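Local coordinates for DNA replication licensing factor MCM related protein (Thermoplasma acidophilum, PDB 4ME3) that probably unwinds DNA as an ATP-driven MCM replicative helicase, of which this is the zinc-binding N-terminal domain, likely to contact single-stranded DNA, at residues V130-K139 and E221-P230; I193-E202 and P213-D222. All coordinates share one frame; numbering follows the deposited sequence.

Interaction 1. Residues V130-K139 and E221-P230; sequences VRKNTEVFPK and EDDLAGLLYP
The flat amide of Asn133 meets the 221-230 loop through ND2. ND2 of Asn133 donates to Leu228 O at 3.0 Å, with an N-H...O angle of 150°. The acceptor lies close to the amide plane, and the N-H arrives in the carbonyl plane on a lone pair. CG of Asn133 sits between its backbone N and carbonyl carbon (chi1 64°), which turns the amide onto the loop. The Tyr229 ring comes near the same ND2 obliquely, and Pro230 CD lies 3.6 Å from Asn133 ND2. The Glu221 carboxylate is approached by Lys139 at OE2, on the syn side and 24° out of its plane. Lys139 NZ lies 3.2 Å from Glu221 OE2, a salt bridge. Glu221 OE1 is held by the hydroxyl of Tyr260. Were Lys139 an alanine, Glu221 OE2 would probably lose its positive mate, though OE1 would keep Tyr260. Both segments belong to the OB domain. Segment 130-139 follows a long, broken strand, and Arg131 and Lys132 form a classic beta bulge opposite Glu199. Val130 packs its CB against Tyr229 O at 3.2 Å, while its CG2 touches Leu228 CB. Pro230 CA lies 3.4 Å from Val130 O, a CA-H...O contact. Midway, Val136 CG2 lies 3.9 Å from Gly226 CA, and its CG1 lies 4.4 Å from Ala225 CB.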
# COMPACT_ATOMS: atom_id res chain seq x y z
N VAL A 130 -14.16 -12.36 10.85
CA VAL A 130 -14.09 -10.98 11.30
C VAL A 130 -14.84 -10.83 12.63
O VAL A 130 -15.97 -11.30 12.77
CB VAL A 130 -14.67 -10.00 10.27
CG1 VAL A 130 -14.68 -8.59 10.81
CG2 VAL A 130 -13.89 -10.06 8.96
N ARG A 131 -14.19 -10.20 13.61
CA ARG A 131 -14.78 -10.03 14.94
C ARG A 131 -15.08 -8.57 15.25
O ARG A 131 -16.08 -8.26 15.92
CB ARG A 131 -13.86 -10.60 16.02
CG ARG A 131 -13.69 -12.11 15.96
CD ARG A 131 -15.04 -12.81 15.89
NE ARG A 131 -14.91 -14.26 16.01
CZ ARG A 131 -15.91 -15.12 15.83
NH1 ARG A 131 -17.12 -14.69 15.51
NH2 ARG A 131 -15.69 -16.42 15.96
N LYS A 132 -14.22 -7.67 14.79
CA LYS A 132 -14.36 -6.25 15.07
C LYS A 132 -13.90 -5.44 13.88
O LYS A 132 -13.08 -5.90 13.08
CB LYS A 132 -13.51 -5.85 16.27
CG LYS A 132 -13.96 -6.44 17.60
CD LYS A 132 -13.11 -5.91 18.74
CE LYS A 132 -13.73 -4.67 19.40
NZ LYS A 132 -13.87 -3.52 18.47
N ASN A 133 -14.42 -4.23 13.76
CA ASN A 133 -13.89 -3.28 12.80
C ASN A 133 -14.00 -1.86 13.33
O ASN A 133 -14.86 -1.57 14.17
CB ASN A 133 -14.58 -3.41 11.44
CG ASN A 133 -16.05 -3.09 11.49
OD1 ASN A 133 -16.51 -2.32 12.34
ND2 ASN A 133 -16.81 -3.66 10.57
N THR A 134 -13.11 -0.99 12.88
CA THR A 134 -13.17 0.41 13.25
C THR A 134 -14.09 1.12 12.28
O THR A 134 -14.55 0.55 11.30
CB THR A 134 -11.79 1.08 13.16
OG1 THR A 134 -11.34 1.08 11.80
CG2 THR A 134 -10.77 0.36 14.03
N GLU A 135 -14.37 2.39 12.58
CA GLU A 135 -14.98 3.25 11.59
C GLU A 135 -14.01 3.38 10.42
O GLU A 135 -12.82 3.06 10.54
CB GLU A 135 -15.26 4.64 12.19
CG GLU A 135 -14.02 5.50 12.44
CD GLU A 135 -13.28 5.13 13.72
OE1 GLU A 135 -13.71 4.18 14.41
OE2 GLU A 135 -12.27 5.80 14.03
N VAL A 136 -14.52 3.82 9.28
CA VAL A 136 -13.66 4.19 8.17
C VAL A 136 -13.21 5.63 8.37
O VAL A 136 -14.05 6.53 8.46
CB VAL A 136 -14.38 4.05 6.83
CG1 VAL A 136 -13.48 4.52 5.70
CG2 VAL A 136 -14.81 2.60 6.60
N PHE A 137 -11.90 5.85 8.45
CA PHE A 137 -11.38 7.18 8.74
C PHE A 137 -10.34 7.60 7.71
O PHE A 137 -9.74 6.76 7.04
CB PHE A 137 -10.78 7.23 10.14
CG PHE A 137 -9.62 6.30 10.34
CD1 PHE A 137 -9.84 4.98 10.69
CD2 PHE A 137 -8.32 6.75 10.19
CE1 PHE A 137 -8.77 4.11 10.87
CE2 PHE A 137 -7.25 5.89 10.37
CZ PHE A 137 -7.48 4.57 10.71
N PRO A 138 -10.13 8.92 7.56
CA PRO A 138 -9.18 9.40 6.55
C PRO A 138 -7.74 9.42 7.06
O PRO A 138 -7.48 9.77 8.21
CB PRO A 138 -9.67 10.82 6.27
CG PRO A 138 -10.22 11.27 7.58
CD PRO A 138 -10.83 10.03 8.22
N LYS A 139 -6.82 9.04 6.18
CA LYS A 139 -5.40 9.11 6.48
C LYS A 139 -4.71 9.92 5.38
O LYS A 139 -4.97 9.73 4.20
CB LYS A 139 -4.79 7.71 6.55
CG LYS A 139 -3.26 7.70 6.50
CD LYS A 139 -2.73 6.36 6.02
CE LYS A 139 -1.38 6.51 5.33
NZ LYS A 139 -1.00 5.28 4.59
N GLU A 221 -7.09 -0.39 3.20
CA GLU A 221 -6.99 1.00 2.77
C GLU A 221 -7.67 1.24 1.43
O GLU A 221 -7.80 0.33 0.61
CB GLU A 221 -5.53 1.44 2.67
CG GLU A 221 -4.80 1.53 4.00
CD GLU A 221 -3.47 2.23 3.88
OE1 GLU A 221 -2.92 2.29 2.75
OE2 GLU A 221 -2.96 2.73 4.90
N ASP A 222 -8.09 2.48 1.23
CA ASP A 222 -8.64 2.95 -0.04
C ASP A 222 -9.79 2.06 -0.51
O ASP A 222 -10.80 1.95 0.19
CB ASP A 222 -7.50 3.04 -1.07
CG ASP A 222 -7.81 4.00 -2.21
OD1 ASP A 222 -8.88 4.65 -2.18
OD2 ASP A 222 -6.97 4.12 -3.12
N ASP A 223 -9.66 1.43 -1.68
CA ASP A 223 -10.73 0.63 -2.25
C ASP A 223 -11.08 -0.60 -1.42
O ASP A 223 -12.13 -1.21 -1.63
CB ASP A 223 -10.38 0.21 -3.69
CG ASP A 223 -8.95 -0.31 -3.81
OD1 ASP A 223 -8.02 0.38 -3.36
OD2 ASP A 223 -8.77 -1.41 -4.38
N LEU A 224 -10.20 -0.98 -0.50
CA LEU A 224 -10.45 -2.15 0.34
C LEU A 224 -11.11 -1.81 1.67
O LEU A 224 -11.58 -2.70 2.38
CB LEU A 224 -9.14 -2.92 0.58
CG LEU A 224 -8.48 -3.51 -0.66
CD1 LEU A 224 -7.27 -4.34 -0.28
CD2 LEU A 224 -9.48 -4.34 -1.46
N ALA A 225 -11.15 -0.52 2.02
CA ALA A 225 -11.79 -0.12 3.27
C ALA A 225 -13.31 -0.20 3.17
O ALA A 225 -13.88 0.07 2.12
CB ALA A 225 -11.35 1.29 3.66
N GLY A 226 -13.96 -0.56 4.28
CA GLY A 226 -15.40 -0.56 4.36
C GLY A 226 -16.06 -1.79 3.74
O GLY A 226 -17.23 -1.74 3.38
N LEU A 227 -15.32 -2.88 3.64
CA LEU A 227 -15.82 -4.10 3.00
C LEU A 227 -16.11 -5.22 3.99
O LEU A 227 -16.91 -6.10 3.70
CB LEU A 227 -14.82 -4.60 1.96
CG LEU A 227 -14.55 -3.69 0.76
CD1 LEU A 227 -13.52 -4.33 -0.17
CD2 LEU A 227 -15.83 -3.39 0.01
N LEU A 228 -15.45 -5.20 5.14
CA LEU A 228 -15.51 -6.32 6.07
C LEU A 228 -16.31 -5.98 7.33
O LEU A 228 -16.16 -4.90 7.91
CB LEU A 228 -14.09 -6.76 6.45
CG LEU A 228 -13.20 -7.15 5.26
CD1 LEU A 228 -11.82 -7.61 5.73
CD2 LEU A 228 -13.86 -8.23 4.43
N TYR A 229 -17.16 -6.92 7.73
CA TYR A 229 -18.05 -6.75 8.88
C TYR A 229 -17.97 -7.96 9.80
O TYR A 229 -17.61 -9.06 9.37
CB TYR A 229 -19.49 -6.56 8.40
CG TYR A 229 -19.70 -5.41 7.45
CD1 TYR A 229 -19.54 -5.58 6.08
CD2 TYR A 229 -20.06 -4.15 7.91
CE1 TYR A 229 -19.73 -4.53 5.20
CE2 TYR A 229 -20.25 -3.09 7.04
CZ TYR A 229 -20.09 -3.29 5.69
OH TYR A 229 -20.28 -2.24 4.82
N PRO A 230 -18.33 -7.78 11.08
CA PRO A 230 -18.27 -8.91 12.02
C PRO A 230 -19.06 -10.12 11.55
O PRO A 230 -20.21 -9.99 11.13
CB PRO A 230 -18.87 -8.33 13.30
CG PRO A 230 -18.55 -6.88 13.22
CD PRO A 230 -18.66 -6.52 11.76

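Interaction 2. Residues I193-E202 and P213-D222; sequences IDVQKVEIQE and PQRITIITED
Glu199 and Arg215 form a salt bridge across two antiparallel strands, with OE2 to NH1 at 2.8 Å. The carboxylate sits at the guanidinium edge. NH1 reaches OE2 from above the carboxylate plane, and the two planes are 68° apart. Gln201 places OE1 over one guanidinium face, while its NE2 donates to Pro213 O at 3.2 Å, nearly straight (173°). Arg131 NE binds that same OE1. Glu202 OE1 accepts Gln214 N on its anti side at 2.9 Å and also pairs with Arg113. At the other end, two waters link Asp194 with Asp222, and Asp222 N donates to Asp194 O at 2.7 Å. Asn97 and Arg45 hold Asp222 OD2. Between these ends, Gln196, Val198 and Ile200 form hydrogen-bonded pairs with Thr220, Ile218 and Ile216. A third water joins Gln196 OE1 to Thr220 OG1, and Gly226 N also donates to that OE1. Packing is tight where CG2 of Ile200 meets CD1 of Ile218 at 3.4 Å, the side chains crossing at about a right angle. Ile216 lies alongside Ile200, CG2 to CG1 at 3.7 Å. On the other face of the sheet, Ile219 CD1 presses on Lys197 CG at 3.4 Å. Both torsions of Ile219, near -60°, lay CD1 alongside the Lys197 chain. This hairpin of the OB domain has strand 123-147 beside 191-201 and strand 250-261 beside 215-221. Val234 and Val236 of strand 233-247 touch Ile200 and Ile218.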
# COMPACT_ATOMS: atom_id res chain seq x y z
N ILE A 193 -6.82 9.06 1.95
CA ILE A 193 -7.44 7.79 1.60
C ILE A 193 -8.18 7.22 2.81
O ILE A 193 -7.83 7.49 3.96
CB ILE A 193 -6.41 6.76 1.11
CG1 ILE A 193 -5.36 6.50 2.19
CG2 ILE A 193 -5.74 7.25 -0.17
CD1 ILE A 193 -4.40 5.38 1.85
N ASP A 194 -9.22 6.43 2.53
CA ASP A 194 -9.96 5.72 3.55
C ASP A 194 -9.08 4.65 4.18
O ASP A 194 -8.31 3.99 3.48
CB ASP A 194 -11.19 5.04 2.95
CG ASP A 194 -12.22 6.03 2.43
OD1 ASP A 194 -12.47 7.05 3.12
OD2 ASP A 194 -12.78 5.78 1.35
N VAL A 195 -9.23 4.48 5.48
CA VAL A 195 -8.54 3.41 6.20
C VAL A 195 -9.51 2.78 7.18
O VAL A 195 -10.36 3.46 7.76
CB VAL A 195 -7.32 3.92 6.97
CG1 VAL A 195 -6.61 2.77 7.69
CG2 VAL A 195 -6.35 4.64 6.04
N GLN A 196 -9.40 1.47 7.37
CA GLN A 196 -10.21 0.77 8.34
C GLN A 196 -9.37 -0.36 8.92
O GLN A 196 -8.65 -1.03 8.19
CB GLN A 196 -11.46 0.21 7.68
CG GLN A 196 -12.43 -0.47 8.64
CD GLN A 196 -13.66 -1.00 7.94
OE1 GLN A 196 -13.57 -1.53 6.83
NE2 GLN A 196 -14.81 -0.87 8.58
N LYS A 197 -9.46 -0.56 10.23
CA LYS A 197 -8.81 -1.70 10.85
C LYS A 197 -9.86 -2.76 11.13
O LYS A 197 -10.96 -2.46 11.58
CB LYS A 197 -8.09 -1.32 12.14
CG LYS A 197 -7.12 -0.16 11.98
CD LYS A 197 -6.21 -0.04 13.18
CE LYS A 197 -5.27 1.15 13.06
NZ LYS A 197 -4.40 1.29 14.26
N VAL A 198 -9.50 -4.01 10.84
CA VAL A 198 -10.40 -5.13 10.99
C VAL A 198 -9.68 -6.25 11.74
O VAL A 198 -8.63 -6.72 11.31
CB VAL A 198 -10.84 -5.66 9.61
CG1 VAL A 198 -11.81 -6.82 9.76
CG2 VAL A 198 -11.47 -4.54 8.79
N GLU A 199 -10.25 -6.67 12.86
CA GLU A 199 -9.67 -7.78 13.61
C GLU A 199 -10.34 -9.08 13.23
O GLU A 199 -11.56 -9.19 13.27
CB GLU A 199 -9.81 -7.55 15.12
CG GLU A 199 -9.26 -8.71 15.94
CD GLU A 199 -9.35 -8.46 17.43
OE1 GLU A 199 -8.29 -8.23 18.05
OE2 GLU A 199 -10.46 -8.51 17.98
N ILE A 200 -9.54 -10.07 12.84
CA ILE A 200 -10.07 -11.40 12.55
C ILE A 200 -9.56 -12.42 13.57
O ILE A 200 -8.55 -12.21 14.22
CB ILE A 200 -9.71 -11.87 11.12
CG1 ILE A 200 -8.20 -12.01 10.96
CG2 ILE A 200 -10.27 -10.90 10.09
CD1 ILE A 200 -7.80 -12.76 9.70
N GLN A 201 -10.28 -13.52 13.68
CA GLN A 201 -9.93 -14.57 14.62
C GLN A 201 -9.92 -15.92 13.92
O GLN A 201 -10.65 -16.13 12.96
CB GLN A 201 -10.93 -14.60 15.78
CG GLN A 201 -10.55 -15.56 16.89
CD GLN A 201 -11.51 -15.49 18.06
OE1 GLN A 201 -12.68 -15.16 17.89
NE2 GLN A 201 -11.01 -15.80 19.25
N GLU A 202 -9.09 -16.84 14.40
CA GLU A 202 -9.03 -18.18 13.84
C GLU A 202 -10.40 -18.84 13.97
O GLU A 202 -11.08 -18.65 14.98
CB GLU A 202 -7.98 -19.02 14.56
CG GLU A 202 -6.55 -18.55 14.33
CD GLU A 202 -5.53 -19.44 15.01
OE1 GLU A 202 -5.57 -19.56 16.25
OE2 GLU A 202 -4.68 -20.03 14.30
N PRO A 213 -8.51 -19.68 20.05
CA PRO A 213 -8.31 -19.09 18.72
C PRO A 213 -7.62 -17.73 18.81
O PRO A 213 -8.06 -16.88 19.57
CB PRO A 213 -9.73 -18.94 18.18
CG PRO A 213 -10.57 -19.87 19.00
CD PRO A 213 -9.93 -19.90 20.35
N GLN A 214 -6.56 -17.54 18.03
CA GLN A 214 -5.80 -16.30 18.09
C GLN A 214 -6.36 -15.26 17.12
O GLN A 214 -7.13 -15.59 16.22
CB GLN A 214 -4.32 -16.57 17.80
CG GLN A 214 -3.65 -17.40 18.89
CD GLN A 214 -2.17 -17.66 18.64
OE1 GLN A 214 -1.52 -16.94 17.88
NE2 GLN A 214 -1.64 -18.69 19.29
N ARG A 215 -5.98 -14.00 17.33
CA ARG A 215 -6.50 -12.91 16.52
C ARG A 215 -5.37 -12.12 15.87
O ARG A 215 -4.24 -12.13 16.34
CB ARG A 215 -7.34 -11.97 17.39
CG ARG A 215 -8.57 -12.64 17.99
CD ARG A 215 -9.24 -11.75 19.03
NE ARG A 215 -10.44 -12.39 19.58
CZ ARG A 215 -11.69 -11.94 19.43
NH1 ARG A 215 -11.94 -10.82 18.75
NH2 ARG A 215 -12.69 -12.61 19.96
N ILE A 216 -5.70 -11.44 14.77
CA ILE A 216 -4.76 -10.52 14.15
C ILE A 216 -5.53 -9.40 13.49
O ILE A 216 -6.66 -9.60 13.05
CB ILE A 216 -3.86 -11.23 13.11
CG1 ILE A 216 -2.74 -10.29 12.68
CG2 ILE A 216 -4.69 -11.69 11.91
CD1 ILE A 216 -1.66 -10.96 11.85
N THR A 217 -4.93 -8.22 13.45
CA THR A 217 -5.57 -7.07 12.83
C THR A 217 -5.12 -6.89 11.40
O THR A 217 -3.95 -7.07 11.07
CB THR A 217 -5.28 -5.77 13.60
OG1 THR A 217 -5.89 -5.85 14.89
CG2 THR A 217 -5.84 -4.57 12.86
N ILE A 218 -6.08 -6.54 10.55
CA ILE A 218 -5.82 -6.29 9.14
C ILE A 218 -6.07 -4.81 8.90
O ILE A 218 -7.06 -4.26 9.37
CB ILE A 218 -6.78 -7.10 8.25
CG1 ILE A 218 -6.68 -8.59 8.58
CG2 ILE A 218 -6.46 -6.87 6.78
CD1 ILE A 218 -7.92 -9.35 8.22
N ILE A 219 -5.15 -4.17 8.19
CA ILE A 219 -5.34 -2.80 7.76
C ILE A 219 -5.85 -2.83 6.32
O ILE A 219 -5.20 -3.37 5.44
CB ILE A 219 -4.03 -1.99 7.81
CG1 ILE A 219 -3.48 -1.92 9.24
CG2 ILE A 219 -4.24 -0.58 7.27
CD1 ILE A 219 -4.45 -1.36 10.25
N THR A 220 -7.04 -2.28 6.10
CA THR A 220 -7.59 -2.18 4.76
C THR A 220 -7.65 -0.71 4.36
O THR A 220 -8.18 0.12 5.09
CB THR A 220 -9.01 -2.79 4.67
OG1 THR A 220 -9.90 -2.09 5.55
CG2 THR A 220 -8.97 -4.26 5.06
N GLU A 221 -7.09 -0.39 3.20
CA GLU A 221 -6.99 1.00 2.77
C GLU A 221 -7.67 1.24 1.43
O GLU A 221 -7.80 0.33 0.61
CB GLU A 221 -5.53 1.44 2.67
CG GLU A 221 -4.80 1.53 4.00
CD GLU A 221 -3.47 2.23 3.88
OE1 GLU A 221 -2.92 2.29 2.75
OE2 GLU A 221 -2.96 2.73 4.90
N ASP A 222 -8.09 2.48 1.23
CA ASP A 222 -8.64 2.95 -0.04
C ASP A 222 -9.79 2.06 -0.51
O ASP A 222 -10.80 1.95 0.19
CB ASP A 222 -7.50 3.04 -1.07
CG ASP A 222 -7.81 4.00 -2.21
OD1 ASP A 222 -8.88 4.65 -2.18
OD2 ASP A 222 -6.97 4.12 -3.12
O HOH W 1 -9.96 6.27 -0.33
O HOH W 2 -13.10 3.47 0.38
O HOH W 3 -12.73 -3.57 4.84
O HOH W 4 -5.63 -8.24 16.73

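Overall arrangement
From the N terminus, the chain first runs through a mostly helical part with two short strands and then enters strand 123-147. Its residues 130-139 form the first half of interaction 1. The chain then passes the zinc site of Cys147, Cys150, Cys169 and Cys172 and returns along strand 191-201. There it turns back through a partly unmodelled connection into strand 215-221, and interaction 2 closes this short loop. Residues 221-230 follow and close the longer loop of interaction 1, so interaction 2 lies within it. The contacts share Glu221 and Asp222. Interaction 2 pairs strands 191-201 and 215-221; interaction 1 ties the loop before strand 233-247 to strand 123-147, the neighbour of 191-201.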